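Local coordinates for Rep protein (Adeno-associated virus - 5, PDB 1M55) that binds the viral replication origin and probably cleaves one DNA strand there as a metal-dependent endonuclease of the rolling-circle replication type, at residues L90-V94 with Y149-L154; S75-F81 with Q163-L169. Numbering follows the deposited sequence.

Contact 1: residues L90-V94 with Y149-L154; sequences LHTLV and YIPAYL. With ZN (zinc ion), chain C.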
loop_
_atom_site.group_PDB
_atom_site.type_symbol
_atom_site.label_atom_id
_atom_site.label_comp_id
_atom_site.label_asym_id
_atom_site.label_seq_id
_atom_site.Cartn_x
_atom_site.Cartn_y
_atom_site.Cartn_z
ATOM N N LEU A 90 -0.258 -3.972 -1.776
ATOM C CA LEU A 90 -0.546 -2.604 -1.381
ATOM C C LEU A 90 -0.663 -1.685 -2.586
ATOM O O LEU A 90 0.202 -1.707 -3.468
ATOM C CB LEU A 90 0.592 -2.057 -0.509
ATOM C CG LEU A 90 0.820 -2.636 0.887
ATOM C CD1 LEU A 90 2.260 -2.392 1.310
ATOM C CD2 LEU A 90 -0.161 -2.019 1.870
ATOM N N HIS A 91 -1.760 -0.935 -2.653
ATOM C CA HIS A 91 -1.927 0.075 -3.693
ATOM C C HIS A 91 -1.358 1.284 -2.967
ATOM O O HIS A 91 -1.948 1.766 -1.993
ATOM C CB HIS A 91 -3.399 0.323 -4.022
ATOM C CG HIS A 91 -4.009 -0.748 -4.865
ATOM N ND1 HIS A 91 -4.120 -0.679 -6.237
ATOM C CD2 HIS A 91 -4.533 -1.947 -4.510
ATOM C CE1 HIS A 91 -4.694 -1.811 -6.663
ATOM N NE2 HIS A 91 -4.963 -2.609 -5.652
ATOM N N THR A 92 -0.177 1.713 -3.387
ATOM C CA THR A 92 0.499 2.829 -2.749
ATOM C C THR A 92 0.409 4.103 -3.585
ATOM O O THR A 92 1.126 4.253 -4.578
ATOM C CB THR A 92 1.977 2.458 -2.487
ATOM O OG1 THR A 92 2.040 1.115 -1.982
ATOM C CG2 THR A 92 2.602 3.398 -1.470
ATOM N N LEU A 93 -0.516 4.985 -3.212
ATOM C CA LEU A 93 -0.686 6.253 -3.912
ATOM C C LEU A 93 0.070 7.327 -3.145
ATOM O O LEU A 93 -0.217 7.581 -1.971
ATOM C CB LEU A 93 -2.163 6.649 -3.991
ATOM C CG LEU A 93 -3.122 5.814 -4.835
ATOM C CD1 LEU A 93 -4.526 6.395 -4.705
ATOM C CD2 LEU A 93 -2.676 5.817 -6.281
ATOM N N VAL A 94 1.045 7.943 -3.799
ATOM C CA VAL A 94 1.825 8.999 -3.167
ATOM C C VAL A 94 1.821 10.183 -4.125
ATOM O O VAL A 94 1.951 10.005 -5.339
ATOM C CB VAL A 94 3.264 8.547 -2.870
ATOM C CG1 VAL A 94 3.951 9.578 -1.997
ATOM C CG2 VAL A 94 3.257 7.197 -2.161
ATOM N N TYR A 149 -9.539 8.933 -8.109
ATOM C CA TYR A 149 -9.203 7.516 -8.238
ATOM C C TYR A 149 -9.483 6.782 -6.918
ATOM O O TYR A 149 -9.841 5.602 -6.914
ATOM C CB TYR A 149 -7.725 7.390 -8.620
ATOM C CG TYR A 149 -7.192 5.981 -8.790
ATOM C CD1 TYR A 149 -7.349 5.296 -9.995
ATOM C CD2 TYR A 149 -6.447 5.370 -7.776
ATOM C CE1 TYR A 149 -6.769 4.040 -10.195
ATOM C CE2 TYR A 149 -5.861 4.113 -7.964
ATOM C CZ TYR A 149 -6.026 3.457 -9.178
ATOM O OH TYR A 149 -5.439 2.226 -9.385
ATOM N N ILE A 150 -9.353 7.490 -5.798
ATOM C CA ILE A 150 -9.594 6.882 -4.493
ATOM C C ILE A 150 -11.056 6.448 -4.312
ATOM O O ILE A 150 -11.321 5.253 -4.149
ATOM C CB ILE A 150 -9.085 7.797 -3.340
ATOM C CG1 ILE A 150 -7.560 7.941 -3.447
ATOM C CG2 ILE A 150 -9.485 7.231 -1.984
ATOM C CD1 ILE A 150 -6.962 9.029 -2.571
ATOM N N PRO A 151 -12.026 7.389 -4.367
ATOM C CA PRO A 151 -13.424 6.964 -4.197
ATOM C C PRO A 151 -13.958 6.112 -5.356
ATOM O O PRO A 151 -14.845 5.276 -5.168
ATOM C CB PRO A 151 -14.181 8.294 -4.080
ATOM C CG PRO A 151 -13.340 9.240 -4.880
ATOM C CD PRO A 151 -11.937 8.859 -4.452
ATOM N N ALA A 152 -13.396 6.305 -6.545
ATOM C CA ALA A 152 -13.835 5.561 -7.720
ATOM C C ALA A 152 -13.392 4.107 -7.755
ATOM O O ALA A 152 -14.177 3.218 -8.096
ATOM C CB ALA A 152 -13.348 6.255 -8.977
ATOM N N TYR A 153 -12.154 3.862 -7.339
ATOM C CA TYR A 153 -11.579 2.530 -7.426
ATOM C C TYR A 153 -11.180 1.829 -6.133
ATOM O O TYR A 153 -11.413 0.630 -5.986
ATOM C CB TYR A 153 -10.375 2.624 -8.357
ATOM C CG TYR A 153 -9.744 1.323 -8.771
ATOM C CD1 TYR A 153 -10.455 0.379 -9.515
ATOM C CD2 TYR A 153 -8.395 1.080 -8.512
ATOM C CE1 TYR A 153 -9.832 -0.761 -10.002
ATOM C CE2 TYR A 153 -7.765 -0.053 -8.994
ATOM C CZ TYR A 153 -8.485 -0.966 -9.743
ATOM O OH TYR A 153 -7.837 -2.056 -10.266
ATOM N N LEU A 154 -10.576 2.560 -5.202
ATOM C CA LEU A 154 -10.128 1.949 -3.953
ATOM C C LEU A 154 -11.183 1.841 -2.859
ATOM O O LEU A 154 -11.340 0.781 -2.252
ATOM C CB LEU A 154 -8.889 2.668 -3.424
ATOM C CG LEU A 154 -7.694 2.691 -4.381
ATOM C CD1 LEU A 154 -6.533 3.408 -3.707
ATOM C CD2 LEU A 154 -7.291 1.275 -4.777
HETATM ZN ZN ZN C . -5.662 -4.480 -5.535
#
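His91, a zinc ligand, is one of the two strand residues that meet the helix, the other being Leu93. NE2 of His91 binds the zinc ion at 2.0 Å, alongside Glu82 and His89, while one face of the same ring is covered by Leu154: CD2 of Leu154 sits 4.1 Å from the centroid of the His91 ring, a CH-pi contact. Glu6 holds His91 through ND1, and Tyr149 OH bonds to the same carboxylate oxygen, OE2. Further along the strand Leu93 does the apolar work: CD1 of Leu93 lies 3.6 Å from Ile150 CG1, 3.7 Å from Leu154 CD1 and 3.8 Å from Tyr149 CD2, the last at the edge of the tyrosine ring. No hydrogen bond crosses the gap; with the axes 11.9 Å apart and nearly antiparallel (169°), side chains alone bridge it. The helix is a short one, with a wide pi-type turn at 150-154. Tyr153 CE2 comes to 4.2 Å from His91 CE1, and Tyr153 OH is 5.7 Å from the zinc ion, not a ligand, a position consistent with the nucleophilic tyrosine of HUH endonucleases, whose His-hydrophobe-His motif is His89, Leu90 and His91 here. Strand 88-95 runs between strands 3-10 and 77-83 in the sheet; Leu90, Thr92 and Val94 pack on helix 50-71, while helix 149-154 covers His91 and Leu93 and meets helix 179-191 through Pro151 and Ala152.

Contact 2: residues S75-F81 with Q163-L169; sequences SKFFVQF and QWAWTNL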
loop_
_atom_site.group_PDB
_atom_site.type_symbol
_atom_site.label_atom_id
_atom_site.label_comp_id
_atom_site.label_asym_id
_atom_site.label_seq_id
_atom_site.Cartn_x
_atom_site.Cartn_y
_atom_site.Cartn_z
ATOM N N SER A 75 5.060 13.832 2.175
ATOM C CA SER A 75 4.158 13.598 1.057
ATOM C C SER A 75 2.797 13.018 1.446
ATOM O O SER A 75 2.697 12.175 2.349
ATOM C CB SER A 75 4.825 12.677 0.031
ATOM O OG SER A 75 6.021 13.244 -0.477
ATOM N N LYS A 76 1.754 13.495 0.771
ATOM C CA LYS A 76 0.397 13.016 0.994
ATOM C C LYS A 76 0.318 11.631 0.365
ATOM O O LYS A 76 0.967 11.369 -0.663
ATOM C CB LYS A 76 -0.622 13.946 0.334
ATOM C CG LYS A 76 -0.767 15.298 1.016
ATOM C CD LYS A 76 -1.293 15.141 2.435
ATOM C CE LYS A 76 -1.528 16.490 3.096
ATOM N NZ LYS A 76 -2.188 16.345 4.422
ATOM N N PHE A 77 -0.478 10.755 0.970
ATOM C CA PHE A 77 -0.618 9.393 0.478
ATOM C C PHE A 77 -1.942 8.769 0.872
ATOM O O PHE A 77 -2.637 9.255 1.771
ATOM C CB PHE A 77 0.507 8.500 1.057
ATOM C CG PHE A 77 0.429 8.307 2.564
ATOM C CD1 PHE A 77 -0.379 7.312 3.121
ATOM C CD2 PHE A 77 1.145 9.139 3.421
ATOM C CE1 PHE A 77 -0.474 7.153 4.511
ATOM C CE2 PHE A 77 1.057 8.988 4.812
ATOM C CZ PHE A 77 0.246 7.995 5.355
ATOM N N PHE A 78 -2.289 7.706 0.156
ATOM C CA PHE A 78 -3.449 6.884 0.447
ATOM C C PHE A 78 -2.947 5.499 0.066
ATOM O O PHE A 78 -2.592 5.258 -1.086
ATOM C CB PHE A 78 -4.697 7.241 -0.363
ATOM C CG PHE A 78 -5.914 6.454 0.061
ATOM C CD1 PHE A 78 -6.759 6.934 1.058
ATOM C CD2 PHE A 78 -6.170 5.191 -0.481
ATOM C CE1 PHE A 78 -7.838 6.167 1.517
ATOM C CE2 PHE A 78 -7.243 4.422 -0.030
ATOM C CZ PHE A 78 -8.077 4.912 0.974
ATOM N N VAL A 79 -2.830 4.630 1.061
ATOM C CA VAL A 79 -2.329 3.279 0.860
ATOM C C VAL A 79 -3.397 2.282 1.277
ATOM O O VAL A 79 -3.941 2.370 2.382
ATOM C CB VAL A 79 -1.054 3.045 1.709
ATOM C CG1 VAL A 79 -0.530 1.626 1.527
ATOM C CG2 VAL A 79 0.023 4.057 1.329
ATOM N N GLN A 80 -3.726 1.358 0.384
ATOM C CA GLN A 80 -4.727 0.350 0.691
ATOM C C GLN A 80 -4.149 -1.059 0.558
ATOM O O GLN A 80 -3.557 -1.405 -0.467
ATOM C CB GLN A 80 -5.961 0.518 -0.202
ATOM C CG GLN A 80 -7.075 -0.464 0.112
ATOM C CD GLN A 80 -8.417 0.020 -0.380
ATOM O OE1 GLN A 80 -8.991 0.945 0.182
ATOM N NE2 GLN A 80 -8.925 -0.601 -1.434
ATOM N N PHE A 81 -4.280 -1.837 1.630
ATOM C CA PHE A 81 -3.800 -3.216 1.683
ATOM C C PHE A 81 -4.958 -4.137 1.290
ATOM O O PHE A 81 -6.049 -4.066 1.874
ATOM C CB PHE A 81 -3.309 -3.539 3.101
ATOM C CG PHE A 81 -2.699 -4.907 3.242
ATOM C CD1 PHE A 81 -2.992 -5.699 4.348
ATOM C CD2 PHE A 81 -1.844 -5.412 2.265
ATOM C CE1 PHE A 81 -2.444 -6.977 4.477
ATOM C CE2 PHE A 81 -1.292 -6.689 2.388
ATOM C CZ PHE A 81 -1.596 -7.470 3.496
ATOM N N GLN A 163 -8.282 -5.225 3.258
ATOM C CA GLN A 163 -7.659 -5.703 4.485
ATOM C C GLN A 163 -7.397 -4.557 5.461
ATOM O O GLN A 163 -7.640 -4.694 6.661
ATOM C CB GLN A 163 -6.359 -6.438 4.166
ATOM C CG GLN A 163 -6.550 -7.791 3.490
ATOM C CD GLN A 163 -6.951 -8.878 4.468
ATOM O OE1 GLN A 163 -6.337 -9.030 5.526
ATOM N NE2 GLN A 163 -7.971 -9.647 4.119
ATOM N N TRP A 164 -6.942 -3.419 4.942
ATOM C CA TRP A 164 -6.641 -2.253 5.773
ATOM C C TRP A 164 -6.305 -1.083 4.855
ATOM O O TRP A 164 -6.102 -1.270 3.657
ATOM C CB TRP A 164 -5.426 -2.557 6.660
ATOM C CG TRP A 164 -5.374 -1.807 7.963
ATOM C CD1 TRP A 164 -4.743 -0.624 8.204
ATOM C CD2 TRP A 164 -5.919 -2.236 9.216
ATOM N NE1 TRP A 164 -4.851 -0.292 9.535
ATOM C CE2 TRP A 164 -5.568 -1.264 10.179
ATOM C CE3 TRP A 164 -6.663 -3.350 9.622
ATOM C CZ2 TRP A 164 -5.936 -1.373 11.524
ATOM C CZ3 TRP A 164 -7.032 -3.458 10.961
ATOM C CH2 TRP A 164 -6.665 -2.474 11.895
ATOM N N ALA A 165 -6.245 0.121 5.412
ATOM C CA ALA A 165 -5.892 1.298 4.629
ATOM C C ALA A 165 -5.376 2.384 5.561
ATOM O O ALA A 165 -5.722 2.409 6.744
ATOM C CB ALA A 165 -7.089 1.802 3.816
ATOM N N TRP A 166 -4.533 3.257 5.020
ATOM C CA TRP A 166 -3.934 4.356 5.774
ATOM C C TRP A 166 -3.889 5.580 4.868
ATOM O O TRP A 166 -3.741 5.456 3.650
ATOM C CB TRP A 166 -2.481 4.036 6.155
ATOM C CG TRP A 166 -2.233 2.755 6.896
ATOM C CD1 TRP A 166 -2.029 2.615 8.242
ATOM C CD2 TRP A 166 -2.020 1.456 6.323
ATOM N NE1 TRP A 166 -1.684 1.316 8.537
ATOM C CE2 TRP A 166 -1.671 0.583 7.379
ATOM C CE3 TRP A 166 -2.081 0.949 5.016
ATOM C CZ2 TRP A 166 -1.381 -0.771 7.170
ATOM C CZ3 TRP A 166 -1.791 -0.397 4.807
ATOM C CH2 TRP A 166 -1.444 -1.240 5.881
ATOM N N THR A 167 -3.955 6.765 5.461
ATOM C CA THR A 167 -3.886 7.994 4.682
ATOM C C THR A 167 -3.662 9.198 5.578
ATOM O O THR A 167 -3.982 9.164 6.773
ATOM C CB THR A 167 -5.188 8.240 3.879
ATOM O OG1 THR A 167 -5.021 9.378 3.027
ATOM C CG2 THR A 167 -6.364 8.487 4.811
ATOM N N ASN A 168 -3.040 10.228 5.013
ATOM C CA ASN A 168 -2.838 11.474 5.736
ATOM C C ASN A 168 -3.648 12.567 5.029
ATOM O O ASN A 168 -3.418 13.759 5.230
ATOM C CB ASN A 168 -1.352 11.843 5.894
ATOM C CG ASN A 168 -0.630 12.005 4.575
ATOM O OD1 ASN A 168 -1.193 11.777 3.504
ATOM N ND2 ASN A 168 0.639 12.382 4.646
ATOM N N LEU A 169 -4.593 12.139 4.189
ATOM C CA LEU A 169 -5.487 13.055 3.486
ATOM C C LEU A 169 -6.724 13.176 4.377
ATOM O O LEU A 169 -7.450 12.201 4.577
ATOM C CB LEU A 169 -5.884 12.493 2.113
ATOM C CG LEU A 169 -4.767 12.391 1.070
ATOM C CD1 LEU A 169 -5.208 11.519 -0.092
ATOM C CD2 LEU A 169 -4.375 13.784 0.591
#
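Start at the Ser75 end, where Asn168 uses its side-chain amide much as a strand would use its backbone: ND2 of Asn168 donates to Ser75 O (3.1 Å) and OD1 of Asn168 accepts from Phe77 N (2.8 Å). Lys76 NZ reaches Asn168 O at 3.0 Å, and Lys76 N is taken by Glu95, one of the ligands of a zinc ion. Phe77 O receives the hydroxyl of Thr167 (OG1, 2.7 Å) and, weakly, Asn168 N (3.4 Å); Thr167 OG1 in turn accepts from Leu169 N at 3.0 Å, closing an ST turn. Regular pairing follows: Val79 N to Trp166 O is 2.9 Å, Trp166 N to Val79 O 2.8 Å, and Phe81 N to Trp164 O 2.8 Å. Phe81 O then takes two donors, Gln163 N at 2.9 Å and Trp164 N at 3.3 Å. The amide of Gln80 is satisfied by Glu82, Leu154 and Arg182. Val79 CG1 packs on Trp166 CE3 (3.9 Å), and Phe81 CB on Trp166 CZ3 (3.9 Å). The two segments are neighbouring antiparallel strands (172°) of the sheet of this Rep nuclease domain, with Gln163 and Trp164 opposite Phe81 as a classic beta bulge.

Both contacts are buried and share one sheet, with contact 1 nested inside the chain loop that contact 2 closes. The exposed member of contact 1 is Tyr153; contact 2 has partly exposed residues such as Lys76 and Asn168 but none exposed. Strands 77-83 and 88-95 pair through bonds such as His91 N to Gln80 O (2.9 Å), so contact 2 extends the sheet from the strand beside contact 1. Contact 2 is mainly backbone bonding (758 against 246 Å² buried), with side-chain bonds from Asn168, Thr167 and Lys76 where the strand pairing ends, whereas contact 1 lays a helix over a face through side chains, beside a metal. Gln80 NE2 bonds to Leu154 O and Phe78 packs against Ile150, joining them.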